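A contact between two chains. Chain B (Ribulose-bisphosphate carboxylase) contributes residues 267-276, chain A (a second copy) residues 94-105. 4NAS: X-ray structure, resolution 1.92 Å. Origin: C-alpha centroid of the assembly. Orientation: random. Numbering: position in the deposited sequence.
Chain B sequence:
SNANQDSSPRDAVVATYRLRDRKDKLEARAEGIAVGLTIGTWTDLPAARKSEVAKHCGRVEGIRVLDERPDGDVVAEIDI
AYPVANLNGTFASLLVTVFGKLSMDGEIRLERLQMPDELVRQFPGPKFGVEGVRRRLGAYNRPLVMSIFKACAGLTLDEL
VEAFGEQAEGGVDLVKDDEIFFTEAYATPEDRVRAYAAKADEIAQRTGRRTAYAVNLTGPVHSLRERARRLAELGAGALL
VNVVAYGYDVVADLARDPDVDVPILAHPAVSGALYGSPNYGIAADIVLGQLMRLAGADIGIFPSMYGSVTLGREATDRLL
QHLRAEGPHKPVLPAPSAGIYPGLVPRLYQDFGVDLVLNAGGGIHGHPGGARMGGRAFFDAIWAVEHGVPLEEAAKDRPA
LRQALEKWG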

ATOM      1  N   HIS B 267       9.134   1.462  10.115  1.00 14.38           N
ATOM      2  CA  HIS B 267       9.923   0.404   9.466  1.00 16.76           C
ATOM      3  C   HIS B 267       9.522   0.321   7.984  1.00 15.52           C
ATOM      4  O   HIS B 267       8.355   0.429   7.668  1.00 14.00           O
ATOM      5  CB  HIS B 267       9.748  -0.966  10.173  1.00 18.09           C
ATOM      6  CG  HIS B 267      10.667  -2.029   9.644  1.00 15.10           C
ATOM      7  ND1 HIS B 267      10.424  -2.704   8.463  1.00 14.33           N
ATOM      8  CD2 HIS B 267      11.874  -2.474  10.083  1.00 19.37           C
ATOM      9  CE1 HIS B 267      11.422  -3.536   8.213  1.00 17.44           C
ATOM     10  NE2 HIS B 267      12.322  -3.408   9.175  1.00 18.25           N
ATOM     11  N   PRO B 268      10.490   0.119   7.069  1.00 16.35           N
ATOM     12  CA  PRO B 268      10.127   0.164   5.642  1.00 17.08           C
ATOM     13  C   PRO B 268       9.564  -1.111   5.028  1.00 18.14           C
ATOM     14  O   PRO B 268       9.502  -1.155   3.801  1.00 17.37           O
ATOM     15  CB  PRO B 268      11.469   0.461   4.954  1.00 17.81           C
ATOM     16  CG  PRO B 268      12.463  -0.124   5.846  1.00 17.68           C
ATOM     17  CD  PRO B 268      11.949   0.126   7.254  1.00 15.17           C
ATOM     18  N   ALA B 269       9.231  -2.130   5.821  1.00 16.40           N
ATOM     19  CA  ALA B 269       8.707  -3.381   5.286  1.00 17.69           C
ATOM     20  C   ALA B 269       7.671  -3.140   4.200  1.00 19.78           C
ATOM     21  O   ALA B 269       6.792  -2.289   4.364  1.00 17.70           O
ATOM     22  CB  ALA B 269       8.105  -4.230   6.402  1.00 22.86           C
ATOM     23  N   VAL B 270       7.821  -3.859   3.084  1.00 20.76           N
ATOM     24  CA  VAL B 270       6.906  -3.822   1.923  1.00 12.13           C
ATOM     25  C   VAL B 270       7.190  -2.687   0.923  1.00 14.56           C
ATOM     26  O   VAL B 270       6.782  -2.758  -0.232  1.00 18.00           O
ATOM     27  CB  VAL B 270       5.390  -3.858   2.335  1.00 12.12           C
ATOM     28  CG1 VAL B 270       4.493  -3.988   1.089  1.00 28.27           C
ATOM     29  CG2 VAL B 270       5.112  -5.040   3.282  1.00 12.84           C
ATOM     30  N   SER B 271       7.912  -1.662   1.358  1.00 12.92           N
ATOM     31  CA  SER B 271       8.099  -0.454   0.536  1.00 13.59           C
ATOM     32  C   SER B 271       8.803  -0.753  -0.764  1.00 20.92           C
ATOM     33  O   SER B 271       8.535  -0.114  -1.782  1.00 17.84           O
ATOM     34  CB  SER B 271       8.901   0.588   1.295  1.00 14.81           C
ATOM     35  OG  SER B 271      10.155   0.037   1.720  1.00 20.01           O
ATOM     36  N   GLY B 272       9.727  -1.711  -0.736  1.00 15.32           N
ATOM     37  CA  GLY B 272      10.433  -2.092  -1.951  1.00 13.02           C
ATOM     38  C   GLY B 272       9.534  -2.574  -3.066  1.00 12.48           C
ATOM     39  O   GLY B 272       9.927  -2.579  -4.232  1.00 13.56           O
ATOM     40  N   ALA B 273       8.317  -3.003  -2.731  1.00 13.01           N
ATOM     41  CA  ALA B 273       7.384  -3.406  -3.770  1.00 14.09           C
ATOM     42  C   ALA B 273       6.897  -2.203  -4.551  1.00 17.11           C
ATOM     43  O   ALA B 273       6.355  -2.370  -5.639  1.00 16.89           O
ATOM     44  CB  ALA B 273       6.178  -4.173  -3.173  1.00 12.68           C
ATOM     45  N   LEU B 274       7.087  -1.004  -3.992  1.00 14.20           N
ATOM     46  CA  LEU B 274       6.671   0.227  -4.652  1.00 17.29           C
ATOM     47  C   LEU B 274       7.839   0.884  -5.395  1.00 15.74           C
ATOM     48  O   LEU B 274       7.647   1.432  -6.461  1.00 20.40           O
ATOM     49  CB  LEU B 274       6.060   1.225  -3.651  1.00 17.49           C
ATOM     50  CG  LEU B 274       4.693   0.823  -3.070  1.00 17.91           C
ATOM     51  CD1 LEU B 274       4.332   1.674  -1.867  1.00 23.05           C
ATOM     52  CD2 LEU B 274       3.604   0.877  -4.135  1.00 19.43           C
ATOM     53  N   TYR B 275       9.053   0.797  -4.852  1.00 18.24           N
ATOM     54  CA  TYR B 275      10.156   1.590  -5.405  1.00 12.56           C
ATOM     55  C   TYR B 275      11.268   0.811  -6.107  1.00 18.54           C
ATOM     56  O   TYR B 275      12.139   1.402  -6.749  1.00 22.08           O
ATOM     57  CB  TYR B 275      10.734   2.503  -4.320  1.00 15.32           C
ATOM     58  CG  TYR B 275      11.573   1.783  -3.272  1.00 20.05           C
ATOM     59  CD1 TYR B 275      12.799   1.229  -3.614  1.00 17.58           C
ATOM     60  CD2 TYR B 275      11.155   1.680  -1.945  1.00 23.35           C
ATOM     61  CE1 TYR B 275      13.566   0.553  -2.704  1.00 18.36           C
ATOM     62  CE2 TYR B 275      11.947   1.023  -1.008  1.00 18.32           C
ATOM     63  CZ  TYR B 275      13.150   0.462  -1.415  1.00 21.62           C
ATOM     64  OH  TYR B 275      13.992  -0.198  -0.566  1.00 27.76           O
ATOM     65  N   GLY B 276      11.249  -0.507  -5.970  1.00 21.70           N
ATOM     66  CA  GLY B 276      12.335  -1.346  -6.448  1.00 19.16           C
ATOM     67  C   GLY B 276      12.673  -1.225  -7.919  1.00 25.04           C
ATOM     68  O   GLY B 276      13.845  -1.231  -8.323  1.00 21.38           O
TER
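Chain A, residues 94-105: LLVTVFGKLSMD

This is a tightly packed contact between two copies of one protein, mixing backbone approaches with apolar side-chain packing, in which the end of a chain A helix and the loop after it lie against a beta turn and short helix of chain B, fixed by one direct backbone hydrogen bond.

Chain A enters as a helix that began earlier in the chain; Phe99(A) (phi/psi -161/44) and Gly100(A) (-92/-88) have non-helical angles, and a 3-10 segment follows at Leu102(A) and Ser103(A). The two segments advance in the same sense: Ala269(B) CA is 3.8 Å from Gly100(A) CA, and Gly272(B) CA is 4.3 Å from Met104(A) CA.

The hydrogen bond runs from Val270(B) N to Gly100(A) O, 3.0 Å long and nearly linear at 175°. Val270(B), within the type II turn from Pro268(B) to Ser271(B), has a positive phi of 85°; its CA also makes a CA-H...O contact with Phe99(A) O at 3.4 Å. Its CG2 reaches 4.1 Å from Leu95(A) CB, while Ala269(B) CB packs 3.6 Å from Gly100(A) CA and 3.9 Å from Val96(A) CG2.

Further along, Ser103(A) OG donates to Gly100(A) O at 2.8 Å and lies 3.1 Å from Gly272(B) N. Gly272(B) has no side chain, and its CA lies 3.5 Å from Ser103(A) O in a CA-H...O contact; an ideal CB would clash with the chain A backbone, 2.3 Å from Ser103(A) O and 2.8 Å from Met104(A) N. Beside it, Ala273(B) CB meets the edge of the Phe99(A) ring, 4.0 Å from CE2.

Selenomethionine Met104(A), the residue with the largest covered area, extends along the turn, its SE 3.8 Å from Pro268(B) CB and its CE 4.0 Å from Ala269(B) CA. Its CG approaches Tyr275(B) OH to 3.1 Å. A water links the same pair, donating to Met104(A) O at 3.1 Å and lying 2.8 Å from Tyr275(B) OH.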

ATOM      1  N   LEU A  94       0.738 -10.922   7.260  1.00 19.32           N
ATOM      2  CA  LEU A  94       0.997 -11.659   6.043  1.00 18.21           C
ATOM      3  C   LEU A  94       1.988 -10.941   5.126  1.00 18.25           C
ATOM      4  O   LEU A  94       2.986 -11.524   4.716  1.00 21.19           O
ATOM      5  CB  LEU A  94      -0.305 -11.949   5.302  1.00 16.41           C
ATOM      6  CG  LEU A  94      -0.131 -12.561   3.909  1.00 20.78           C
ATOM      7  CD1 LEU A  94       0.401 -13.979   4.028  1.00 19.44           C
ATOM      8  CD2 LEU A  94      -1.468 -12.560   3.192  1.00 19.92           C
ATOM      9  N   LEU A  95       1.718  -9.684   4.807  1.00 18.46           N
ATOM     10  CA  LEU A  95       2.557  -8.970   3.858  1.00 20.28           C
ATOM     11  C   LEU A  95       3.968  -8.723   4.388  1.00 13.77           C
ATOM     12  O   LEU A  95       4.946  -8.978   3.682  1.00 20.18           O
ATOM     13  CB  LEU A  95       1.906  -7.654   3.454  1.00 15.77           C
ATOM     14  CG  LEU A  95       0.675  -7.797   2.556  1.00 21.88           C
ATOM     15  CD1 LEU A  95      -0.068  -6.476   2.477  1.00 27.85           C
ATOM     16  CD2 LEU A  95       1.120  -8.254   1.181  1.00 24.98           C
ATOM     17  N   VAL A  96       4.069  -8.235   5.616  1.00 14.42           N
ATOM     18  CA  VAL A  96       5.388  -8.017   6.243  1.00 22.86           C
ATOM     19  C   VAL A  96       6.219  -9.316   6.314  1.00 14.85           C
ATOM     20  O   VAL A  96       7.443  -9.292   6.179  1.00 23.89           O
ATOM     21  CB  VAL A  96       5.258  -7.391   7.643  1.00 19.69           C
ATOM     22  CG1 VAL A  96       6.584  -7.474   8.435  1.00 24.13           C
ATOM     23  CG2 VAL A  96       4.782  -5.956   7.541  1.00 21.71           C
ATOM     24  N   THR A  97       5.551 -10.442   6.534  1.00 14.72           N
ATOM     25  CA  THR A  97       6.253 -11.734   6.610  1.00 21.01           C
ATOM     26  C   THR A  97       6.766 -12.199   5.239  1.00 23.39           C
ATOM     27  O   THR A  97       7.974 -12.411   5.056  1.00 25.93           O
ATOM     28  CB  THR A  97       5.385 -12.842   7.280  1.00 21.68           C
ATOM     29  OG1 THR A  97       5.072 -12.452   8.623  1.00 20.91           O
ATOM     30  CG2 THR A  97       6.144 -14.174   7.341  1.00 15.74           C
ATOM     31  N   VAL A  98       5.867 -12.331   4.270  1.00 15.07           N
ATOM     32  CA  VAL A  98       6.266 -12.850   2.960  1.00 17.00           C
ATOM     33  C   VAL A  98       6.935 -11.827   2.038  1.00 16.60           C
ATOM     34  O   VAL A  98       7.549 -12.208   1.041  1.00 18.01           O
ATOM     35  CB  VAL A  98       5.084 -13.491   2.192  1.00 16.80           C
ATOM     36  CG1 VAL A  98       4.429 -14.575   3.034  1.00 22.32           C
ATOM     37  CG2 VAL A  98       4.068 -12.428   1.779  1.00 17.68           C
ATOM     38  N   PHE A  99       6.811 -10.546   2.341  1.00 13.29           N
ATOM     39  CA  PHE A  99       7.366  -9.536   1.431  1.00 15.61           C
ATOM     40  C   PHE A  99       7.569  -8.181   2.088  1.00 17.63           C
ATOM     41  O   PHE A  99       7.264  -7.156   1.502  1.00 21.61           O
ATOM     42  CB  PHE A  99       6.512  -9.415   0.160  1.00 12.84           C
ATOM     43  CG  PHE A  99       7.331  -9.157  -1.098  1.00 17.06           C
ATOM     44  CD1 PHE A  99       8.374  -9.998  -1.450  1.00 25.49           C
ATOM     45  CD2 PHE A  99       7.058  -8.090  -1.913  1.00 15.39           C
ATOM     46  CE1 PHE A  99       9.135  -9.779  -2.609  1.00 20.81           C
ATOM     47  CE2 PHE A  99       7.809  -7.869  -3.096  1.00 16.77           C
ATOM     48  CZ  PHE A  99       8.853  -8.709  -3.422  1.00 16.75           C
ATOM     49  N   GLY A 100       8.112  -8.192   3.303  1.00 23.02           N
ATOM     50  CA  GLY A 100       8.433  -6.973   4.031  1.00 15.68           C
ATOM     51  C   GLY A 100       9.868  -6.570   3.749  1.00 17.13           C
ATOM     52  O   GLY A 100      10.128  -5.824   2.801  1.00 21.79           O
ATOM     53  N   LYS A 101      10.805  -7.083   4.544  1.00 21.30           N
ATOM     54  CA  LYS A 101      12.229  -6.833   4.300  1.00 25.57           C
ATOM     55  C   LYS A 101      12.670  -7.420   2.963  1.00 24.29           C
ATOM     56  O   LYS A 101      13.537  -6.864   2.283  1.00 19.75           O
ATOM     57  CB  LYS A 101      13.088  -7.396   5.425  1.00 35.01           C
ATOM     58  N   LEU A 102      12.044  -8.522   2.574  1.00 19.99           N
ATOM     59  CA  LEU A 102      12.386  -9.199   1.325  1.00 21.40           C
ATOM     60  C   LEU A 102      12.103  -8.332   0.081  1.00 23.93           C
ATOM     61  O   LEU A 102      12.808  -8.432  -0.916  1.00 19.59           O
ATOM     62  CB  LEU A 102      11.649 -10.540   1.241  1.00 19.70           C
ATOM     63  CG  LEU A 102      12.141 -11.626   0.291  1.00 27.93           C
ATOM     64  CD1 LEU A 102      13.664 -11.805   0.327  1.00 30.82           C
ATOM     65  CD2 LEU A 102      11.456 -12.954   0.662  1.00 27.45           C
ATOM     66  N   SER A 103      11.081  -7.482   0.152  1.00 19.93           N
ATOM     67  CA  SER A 103      10.674  -6.645  -0.978  1.00 17.57           C
ATOM     68  C   SER A 103      11.799  -5.707  -1.424  1.00 22.74           C
ATOM     69  O   SER A 103      11.826  -5.253  -2.562  1.00 30.48           O
ATOM     70  CB  SER A 103       9.439  -5.800  -0.601  1.00 14.84           C
ATOM     71  OG  SER A 103       9.809  -4.697   0.234  1.00 18.41           O
HETATM   72  N   MSE A 104      12.705  -5.405  -0.510  1.00 17.19           N
HETATM   73  CA  MSE A 104      13.816  -4.488  -0.761  1.00 20.27           C
HETATM   74  C   MSE A 104      15.139  -5.191  -1.115  1.00 24.26           C
HETATM   75  O   MSE A 104      16.193  -4.561  -1.134  1.00 25.42           O
HETATM   76  CB  MSE A 104      14.040  -3.633   0.481  1.00 22.86           C
HETATM   77  CG  MSE A 104      12.870  -2.711   0.788  1.00 21.86           C
HETATM   78 SE   MSE A 104      13.113  -1.979   2.600  0.71 31.53          SE
HETATM   79  CE  MSE A 104      12.339  -3.434   3.561  1.00 17.32           C
ATOM     80  N   ASP A 105      15.103  -6.490  -1.390  1.00 22.41           N
ATOM     81  CA  ASP A 105      16.366  -7.190  -1.674  1.00 21.08           C
ATOM     82  C   ASP A 105      16.662  -7.271  -3.184  1.00 28.82           C
ATOM     83  O   ASP A 105      16.866  -8.356  -3.715  1.00 30.49           O
ATOM     84  CB  ASP A 105      16.336  -8.598  -1.086  1.00 23.70           C
ATOM     85  CG  ASP A 105      16.460  -8.602   0.435  1.00 40.05           C
ATOM     86  OD1 ASP A 105      17.056  -7.646   0.990  1.00 38.77           O
ATOM     87  OD2 ASP A 105      15.965  -9.567   1.073  1.00 43.94           O
TER
HETATM   88  O   HOH W   1      16.185  -1.509  -1.679  1.00 31.36           O